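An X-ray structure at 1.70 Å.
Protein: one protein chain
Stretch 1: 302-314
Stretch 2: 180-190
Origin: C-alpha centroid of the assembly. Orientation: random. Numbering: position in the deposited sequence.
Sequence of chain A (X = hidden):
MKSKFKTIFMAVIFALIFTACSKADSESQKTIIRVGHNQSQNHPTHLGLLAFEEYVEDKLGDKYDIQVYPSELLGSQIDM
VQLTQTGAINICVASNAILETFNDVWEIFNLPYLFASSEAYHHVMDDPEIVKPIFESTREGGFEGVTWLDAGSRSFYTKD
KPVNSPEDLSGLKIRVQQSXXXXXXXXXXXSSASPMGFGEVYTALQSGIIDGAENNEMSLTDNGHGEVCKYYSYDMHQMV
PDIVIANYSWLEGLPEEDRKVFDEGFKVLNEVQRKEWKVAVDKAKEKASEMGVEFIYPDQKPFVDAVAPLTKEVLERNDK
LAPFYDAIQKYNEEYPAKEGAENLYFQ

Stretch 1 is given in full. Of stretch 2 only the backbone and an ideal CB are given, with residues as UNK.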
ATOM      1  N   PRO A 302     -18.317  -8.740  12.815  1.00 21.29           N
ATOM      2  CA  PRO A 302     -17.550  -8.848  14.059  1.00 20.72           C
ATOM      3  C   PRO A 302     -16.156  -8.203  13.974  1.00 22.37           C
ATOM      4  O   PRO A 302     -15.653  -7.696  14.984  1.00 21.74           O
ATOM      5  CB  PRO A 302     -17.461 -10.353  14.281  1.00 26.14           C
ATOM      6  CG  PRO A 302     -18.677 -10.884  13.629  1.00 28.41           C
ATOM      7  CD  PRO A 302     -18.856 -10.040  12.394  1.00 24.47           C
ATOM      8  N   PHE A 303     -15.548  -8.200  12.792  1.00 20.73           N
ATOM      9  CA  PHE A 303     -14.250  -7.540  12.619  1.00 18.01           C
ATOM     10  C   PHE A 303     -14.449  -6.026  12.734  1.00 18.86           C
ATOM     11  O   PHE A 303     -13.724  -5.345  13.448  1.00 19.09           O
ATOM     12  CB  PHE A 303     -13.607  -7.900  11.283  1.00 19.63           C
ATOM     13  CG  PHE A 303     -13.208  -9.352  11.167  1.00 19.53           C
ATOM     14  CD1 PHE A 303     -11.929  -9.768  11.515  1.00 20.00           C
ATOM     15  CD2 PHE A 303     -14.103 -10.292  10.706  1.00 19.67           C
ATOM     16  CE1 PHE A 303     -11.553 -11.086  11.421  1.00 18.62           C
ATOM     17  CE2 PHE A 303     -13.733 -11.637  10.595  1.00 21.51           C
ATOM     18  CZ  PHE A 303     -12.449 -12.031  10.947  1.00 21.58           C
ATOM     19  N   VAL A 304     -15.467  -5.513  12.050  1.00 18.90           N
ATOM     20  CA  VAL A 304     -15.767  -4.079  12.067  1.00 18.26           C
ATOM     21  C   VAL A 304     -15.945  -3.621  13.502  1.00 22.20           C
ATOM     22  O   VAL A 304     -15.353  -2.646  13.929  1.00 21.42           O
ATOM     23  CB  VAL A 304     -17.038  -3.777  11.259  1.00 20.94           C
ATOM     24  CG1 VAL A 304     -17.436  -2.317  11.402  1.00 26.52           C
ATOM     25  CG2 VAL A 304     -16.831  -4.136   9.783  1.00 20.03           C
ATOM     26  N   ASP A 305     -16.749  -4.354  14.262  1.00 21.46           N
ATOM     27  CA  ASP A 305     -17.067  -3.947  15.626  1.00 24.10           C
ATOM     28  C   ASP A 305     -15.834  -4.021  16.536  1.00 22.04           C
ATOM     29  O   ASP A 305     -15.636  -3.148  17.399  1.00 23.31           O
ATOM     30  CB  ASP A 305     -18.202  -4.820  16.178  1.00 27.25           C
ATOM     31  CG  ASP A 305     -19.546  -4.545  15.492  1.00 32.72           C
ATOM     32  OD1 ASP A 305     -19.690  -3.506  14.819  1.00 34.24           O
ATOM     33  OD2 ASP A 305     -20.462  -5.373  15.626  1.00 35.14           O
ATOM     34  N   ALA A 306     -14.982  -5.026  16.328  1.00 21.83           N
ATOM     35  CA  ALA A 306     -13.788  -5.196  17.155  1.00 21.23           C
ATOM     36  C   ALA A 306     -12.808  -4.048  16.972  1.00 22.44           C
ATOM     37  O   ALA A 306     -12.137  -3.648  17.921  1.00 23.71           O
ATOM     38  CB  ALA A 306     -13.081  -6.505  16.839  1.00 20.33           C
ATOM     39  N   VAL A 307     -12.670  -3.557  15.744  1.00 20.90           N
ATOM     40  CA  VAL A 307     -11.670  -2.527  15.470  1.00 20.89           C
ATOM     41  C   VAL A 307     -12.217  -1.101  15.408  1.00 22.37           C
ATOM     42  O   VAL A 307     -11.435  -0.153  15.237  1.00 22.31           O
ATOM     43  CB  VAL A 307     -10.850  -2.829  14.192  1.00 21.03           C
ATOM     44  CG1 VAL A 307     -10.243  -4.221  14.279  1.00 22.28           C
ATOM     45  CG2 VAL A 307     -11.710  -2.686  12.922  1.00 23.08           C
ATOM     46  N   ALA A 308     -13.534  -0.938  15.586  1.00 23.43           N
ATOM     47  CA  ALA A 308     -14.155   0.390  15.578  1.00 27.11           C
ATOM     48  C   ALA A 308     -13.477   1.398  16.521  1.00 25.96           C
ATOM     49  O   ALA A 308     -13.308   2.572  16.163  1.00 25.28           O
ATOM     50  CB  ALA A 308     -15.640   0.275  15.898  1.00 26.45           C
ATOM     51  N   PRO A 309     -13.066   0.955  17.722  1.00 24.77           N
ATOM     52  CA  PRO A 309     -12.401   1.916  18.612  1.00 25.61           C
ATOM     53  C   PRO A 309     -11.161   2.562  18.011  1.00 27.21           C
ATOM     54  O   PRO A 309     -10.811   3.672  18.379  1.00 24.74           O
ATOM     55  CB  PRO A 309     -12.017   1.067  19.823  1.00 25.41           C
ATOM     56  CG  PRO A 309     -13.010  -0.030  19.836  1.00 26.76           C
ATOM     57  CD  PRO A 309     -13.254  -0.349  18.378  1.00 23.85           C
ATOM     58  N   LEU A 310     -10.497   1.884  17.088  1.00 24.97           N
ATOM     59  CA  LEU A 310      -9.310   2.449  16.475  1.00 20.41           C
ATOM     60  C   LEU A 310      -9.617   3.733  15.715  1.00 20.39           C
ATOM     61  O   LEU A 310      -8.888   4.716  15.814  1.00 22.10           O
ATOM     62  CB  LEU A 310      -8.680   1.429  15.530  1.00 19.40           C
ATOM     63  CG  LEU A 310      -7.368   1.825  14.873  1.00 21.46           C
ATOM     64  CD1 LEU A 310      -6.412   2.323  15.888  1.00 26.38           C
ATOM     65  CD2 LEU A 310      -6.779   0.602  14.148  1.00 22.93           C
ATOM     66  N   THR A 311     -10.700   3.724  14.953  1.00 19.81           N
ATOM     67  CA  THR A 311     -11.098   4.913  14.213  1.00 22.43           C
ATOM     68  C   THR A 311     -11.464   6.040  15.169  1.00 23.17           C
ATOM     69  O   THR A 311     -11.077   7.196  14.956  1.00 23.60           O
ATOM     70  CB  THR A 311     -12.249   4.600  13.267  1.00 23.23           C
ATOM     71  OG1 THR A 311     -11.783   3.694  12.256  1.00 22.35           O
ATOM     72  CG2 THR A 311     -12.808   5.859  12.610  1.00 26.41           C
ATOM     73  N   LYS A 312     -12.214   5.709  16.215  1.00 22.09           N
ATOM     74  CA  LYS A 312     -12.571   6.697  17.228  1.00 23.77           C
ATOM     75  C   LYS A 312     -11.322   7.315  17.849  1.00 22.79           C
ATOM     76  O   LYS A 312     -11.246   8.528  18.012  1.00 25.44           O
ATOM     77  CB  LYS A 312     -13.456   6.066  18.309  1.00 27.22           C
ATOM     78  CG  LYS A 312     -13.855   7.023  19.436  1.00 32.80           C
ATOM     79  CD  LYS A 312     -14.676   6.311  20.509  1.00 44.44           C
ATOM     80  CE  LYS A 312     -15.354   7.299  21.462  1.00 50.48           C
ATOM     81  NZ  LYS A 312     -14.481   7.683  22.606  1.00 54.41           N
ATOM     82  N   GLU A 313     -10.342   6.473  18.184  1.00 22.91           N
ATOM     83  CA  GLU A 313      -9.127   6.909  18.856  1.00 25.52           C
ATOM     84  C   GLU A 313      -8.287   7.777  17.945  1.00 24.46           C
ATOM     85  O   GLU A 313      -7.744   8.788  18.356  1.00 26.56           O
ATOM     86  CB  GLU A 313      -8.284   5.683  19.264  1.00 29.70           C
ATOM     87  CG  GLU A 313      -8.852   4.897  20.424  1.00 37.69           C
ATOM     88  CD  GLU A 313      -8.253   3.493  20.558  1.00 38.02           C
ATOM     89  OE1 GLU A 313      -7.196   3.198  19.945  1.00 36.82           O
ATOM     90  OE2 GLU A 313      -8.859   2.671  21.287  1.00 40.83           O
ATOM     91  N   VAL A 314      -8.154   7.351  16.701  1.00 22.91           N
ATOM     92  CA  VAL A 314      -7.283   8.040  15.751  1.00 20.47           C
ATOM     93  C   VAL A 314      -7.866   9.408  15.456  1.00 23.71           C
ATOM     94  O   VAL A 314      -7.148  10.415  15.449  1.00 24.08           O
ATOM     95  CB  VAL A 314      -7.087   7.220  14.467  1.00 21.00           C
ATOM     96  CG1 VAL A 314      -6.512   8.069  13.339  1.00 24.08           C
ATOM     97  CG2 VAL A 314      -6.200   6.011  14.745  1.00 25.49           C
ATOM     98  N   UNK A 180       2.087   1.742  13.367  1.00 16.76           N
ATOM     99  CA  UNK A 180       1.406   1.705  14.678  1.00 16.89           C
ATOM    100  C   UNK A 180      -0.102   1.491  14.577  1.00 15.49           C
ATOM    101  O   UNK A 180      -0.674   0.837  15.452  1.00 17.09           O
ATOM    102  CB  UNK A 180       1.672   3.008  15.434  1.00 16.89           C
ATOM    103  N   UNK A 181      -0.724   1.962  13.508  1.00 14.43           N
ATOM    104  CA  UNK A 181      -2.156   1.737  13.320  1.00 18.15           C
ATOM    105  C   UNK A 181      -2.470   0.247  13.233  1.00 15.40           C
ATOM    106  O   UNK A 181      -3.359  -0.266  13.930  1.00 16.53           O
ATOM    107  CB  UNK A 181      -2.647   2.452  12.060  1.00 18.15           C
ATOM    108  N   UNK A 182      -1.688  -0.476  12.434  1.00 15.89           N
ATOM    109  CA  UNK A 182      -1.901  -1.902  12.291  1.00 15.69           C
ATOM    110  C   UNK A 182      -1.566  -2.686  13.544  1.00 14.38           C
ATOM    111  O   UNK A 182      -2.200  -3.699  13.830  1.00 17.87           O
ATOM    112  CB  UNK A 182      -1.071  -2.432  11.120  1.00 15.69           C
ATOM    113  N   UNK A 183      -0.561  -2.253  14.287  1.00 13.92           N
ATOM    114  CA  UNK A 183      -0.299  -2.901  15.568  1.00 16.17           C
ATOM    115  C   UNK A 183      -1.519  -2.782  16.496  1.00 17.80           C
ATOM    116  O   UNK A 183      -1.955  -3.758  17.107  1.00 16.73           O
ATOM    117  CB  UNK A 183       0.936  -2.287  16.230  1.00 16.17           C
ATOM    118  N   UNK A 184      -2.073  -1.574  16.603  1.00 16.56           N
ATOM    119  CA  UNK A 184      -3.251  -1.357  17.426  1.00 17.77           C
ATOM    120  C   UNK A 184      -4.446  -2.181  16.925  1.00 18.19           C
ATOM    121  O   UNK A 184      -5.207  -2.718  17.714  1.00 17.34           O
ATOM    122  CB  UNK A 184      -3.606   0.131  17.448  1.00 17.77           C
ATOM    123  N   UNK A 185      -4.605  -2.285  15.612  1.00 16.66           N
ATOM    124  CA  UNK A 185      -5.674  -3.099  15.056  1.00 17.06           C
ATOM    125  C   UNK A 185      -5.545  -4.549  15.535  1.00 16.78           C
ATOM    126  O   UNK A 185      -6.550  -5.189  15.886  1.00 17.59           O
ATOM    127  CB  UNK A 185      -5.654  -3.034  13.527  1.00 17.06           C
ATOM    128  N   UNK A 186      -4.322  -5.090  15.552  1.00 15.54           N
ATOM    129  CA  UNK A 186      -4.161  -6.486  15.975  1.00 15.35           C
ATOM    130  C   UNK A 186      -4.486  -6.619  17.461  1.00 16.17           C
ATOM    131  O   UNK A 186      -5.089  -7.616  17.865  1.00 18.38           O
ATOM    132  CB  UNK A 186      -2.740  -6.980  15.693  1.00 15.35           C
ATOM    133  N   UNK A 187      -4.097  -5.617  18.259  1.00 16.96           N
ATOM    134  CA  UNK A 187      -4.394  -5.633  19.685  1.00 19.44           C
ATOM    135  C   UNK A 187      -5.910  -5.685  19.932  1.00 18.35           C
ATOM    136  O   UNK A 187      -6.381  -6.461  20.781  1.00 18.99           O
ATOM    137  CB  UNK A 187      -3.787  -4.403  20.363  1.00 19.44           C
ATOM    138  N   UNK A 188      -6.669  -4.871  19.197  1.00 16.70           N
ATOM    139  CA  UNK A 188      -8.125  -4.835  19.334  1.00 20.69           C
ATOM    140  C   UNK A 188      -8.799  -6.119  18.865  1.00 20.82           C
ATOM    141  O   UNK A 188      -9.886  -6.469  19.324  1.00 22.61           O
ATOM    142  CB  UNK A 188      -8.690  -3.649  18.549  1.00 20.69           C
ATOM    143  N   UNK A 189      -8.157  -6.815  17.935  1.00 17.67           N
ATOM    144  CA  UNK A 189      -8.612  -8.137  17.510  1.00 18.56           C
ATOM    145  C   UNK A 189      -8.211  -9.269  18.476  1.00 22.22           C
ATOM    146  O   UNK A 189      -8.450 -10.450  18.188  1.00 27.30           O
ATOM    147  CB  UNK A 189      -8.055  -8.437  16.117  1.00 18.56           C
ATOM    148  N   UNK A 190      -7.596  -8.929  19.605  1.00 20.08           N
ATOM    149  CA  UNK A 190      -7.197  -9.921  20.596  1.00 22.10           C
ATOM    150  C   UNK A 190      -5.992 -10.754  20.202  1.00 26.06           C
ATOM    151  O   UNK A 190      -5.745 -11.825  20.758  1.00 25.72           O
ATOM    152  CB  UNK A 190      -8.374 -10.856  20.880  1.00 22.10           C
TER

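Two helices cross at 135° between their N-to-C directions, with axes 8.6 Å apart at closest approach, so side chains must fill the space between them.

Position 180, at phi -57°, has nothing of stretch 1 within 5.5 Å of its ideal CB. Many residues would do, proline included because the helix has only begun; it is P180, whose carbonyl O accepts from the backbone N of 184.

At 181 the CB points sideways, 5.0 Å from L310 CD2. A small or beta-branched residue would suit. It is T181: its CG2 lies 3.9 Å from L310 CD2, while OG1 is hydrogen-bonded elsewhere in the structure.

Positions 182 and 183 are unconstrained by stretch 1, the first pointing away and the second out of reach. They are N182 and V183.

Position 184 points toward stretch 1, its CB 3.9 Å from L310 CD1 and 5.3 Å from E313 OE1. An apolar stem with a positive end is the natural answer, so lysine or arginine fits; a neutral donor of sufficient length could also reach the carboxylate, though without the charge. R184 uses both features. Its CG packs 3.4 Å from L310 CD1, and the guanidinium meets the acid edge-on in a two-pronged salt bridge, NE to E313 OE1 at 3.0 Å and NH2 to E313 OE2 at 2.8 Å.

At 185 the CB lies sideways, 3.9 Å from L310 CD2 and 4.8 Å from V307 CG1. These methyls ask for an apolar chain: leucine, isoleucine or methionine. The residue is M185, as selenomethionine; its CG touches V307 CG1 at 3.7 Å before the chain's end leads away.

Position 186 points away and 187 is out of reach, leaving both free of this contact: M186, also selenomethionine, and D187.

Position 188 points straight at stretch 1, its CB 3.5 Å from A306 O and 4.4 Å from V307 CA. A branched apolar residue should fill the hollow here. L188 does so as a knob among A306, V307, P309 and L310, with CD1 3.7 Å from L310 CB; L310 returns the favour among T181, R184, M185 and L188. A water donates to L188 O and A306 O, 2.7 Å from each, tying the two backbones together.

At 189 the CB is sideways, 5.1 Å from V307 CG1 and 5.4 Å from A306 CB. A medium-sized apolar chain, such as leucine, isoleucine or methionine, would suit, and its end could also reach A306 CB. L189 reaches across: CG sits 3.8 Å from V307 CG1, and CD2 lies 3.9 Å from A306 CB and 4.1 Å from F303 CD1.

Position 190 has phi 74° in a Schellman motif, which favours glycine; it is G190.

Stretch 2 (180-190) PTNVRMMDLLG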
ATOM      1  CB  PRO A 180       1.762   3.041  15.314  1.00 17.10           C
ATOM      2  CG  PRO A 180       3.057   3.468  14.607  1.00 21.27           C
ATOM      3  CD  PRO A 180       2.949   2.928  13.209  1.00 18.72           C
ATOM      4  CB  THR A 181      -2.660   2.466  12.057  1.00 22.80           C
ATOM      5  OG1 THR A 181      -2.652   3.863  12.314  1.00 27.53           O
ATOM      6  CG2 THR A 181      -4.058   1.998  11.689  1.00 35.73           C
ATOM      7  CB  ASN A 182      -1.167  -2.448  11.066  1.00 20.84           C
ATOM      8  CG  ASN A 182      -1.886  -2.076   9.780  1.00 31.46           C
ATOM      9  OD1 ASN A 182      -1.684  -1.001   9.237  1.00 36.86           O
ATOM     10  ND2 ASN A 182      -2.770  -2.959   9.322  1.00 32.21           N
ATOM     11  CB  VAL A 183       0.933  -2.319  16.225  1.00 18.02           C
ATOM     12  CG1 VAL A 183       1.075  -2.834  17.661  1.00 20.38           C
ATOM     13  CG2 VAL A 183       2.161  -2.664  15.393  1.00 17.92           C
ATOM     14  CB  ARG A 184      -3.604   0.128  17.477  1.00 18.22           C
ATOM     15  CG  ARG A 184      -4.825   0.453  18.294  1.00 21.87           C
ATOM     16  CD  ARG A 184      -4.678   0.098  19.751  1.00 28.26           C
ATOM     17  NE  ARG A 184      -5.853   0.565  20.488  1.00 29.44           N
ATOM     18  CZ  ARG A 184      -6.300   0.022  21.613  1.00 37.09           C
ATOM     19  NH1 ARG A 184      -5.663  -1.009  22.168  1.00 35.09           N
ATOM     20  NH2 ARG A 184      -7.394   0.513  22.186  1.00 36.03           N
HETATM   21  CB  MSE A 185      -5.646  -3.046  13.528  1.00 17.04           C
HETATM   22  CG  MSE A 185      -6.819  -3.767  12.897  1.00 19.05           C
HETATM   23 SE   MSE A 185      -6.666  -3.804  10.935  1.00 29.24          SE
HETATM   24  CE  MSE A 185      -5.239  -5.146  10.773  1.00 26.01           C
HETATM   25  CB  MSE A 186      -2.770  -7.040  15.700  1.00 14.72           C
HETATM   26  CG  MSE A 186      -2.369  -7.026  14.238  1.00 16.16           C
HETATM   27 SE   MSE A 186      -3.701  -7.836  13.024  1.00 23.81          SE
HETATM   28  CE  MSE A 186      -4.062  -9.458  13.956  1.00 15.13           C
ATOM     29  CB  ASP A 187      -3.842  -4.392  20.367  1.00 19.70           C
ATOM     30  CG  ASP A 187      -2.345  -4.386  20.485  1.00 29.24           C
ATOM     31  OD1 ASP A 187      -1.700  -5.457  20.376  1.00 32.44           O
ATOM     32  OD2 ASP A 187      -1.815  -3.283  20.722  1.00 31.93           O
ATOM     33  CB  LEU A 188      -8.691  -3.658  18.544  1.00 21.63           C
ATOM     34  CG  LEU A 188      -8.438  -2.293  19.161  1.00 22.70           C
ATOM     35  CD1 LEU A 188      -8.677  -1.201  18.131  1.00 21.81           C
ATOM     36  CD2 LEU A 188      -9.345  -2.121  20.385  1.00 25.37           C
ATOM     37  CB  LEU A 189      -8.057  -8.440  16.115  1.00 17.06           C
ATOM     38  CG  LEU A 189      -8.648  -7.589  14.994  1.00 16.26           C
ATOM     39  CD1 LEU A 189      -7.842  -7.707  13.671  1.00 16.80           C
ATOM     40  CD2 LEU A 189     -10.094  -8.024  14.759  1.00 19.72           C
TER
HETATM   41  O   HOH W   1     -11.883  -4.948  20.289  1.00 39.68           O
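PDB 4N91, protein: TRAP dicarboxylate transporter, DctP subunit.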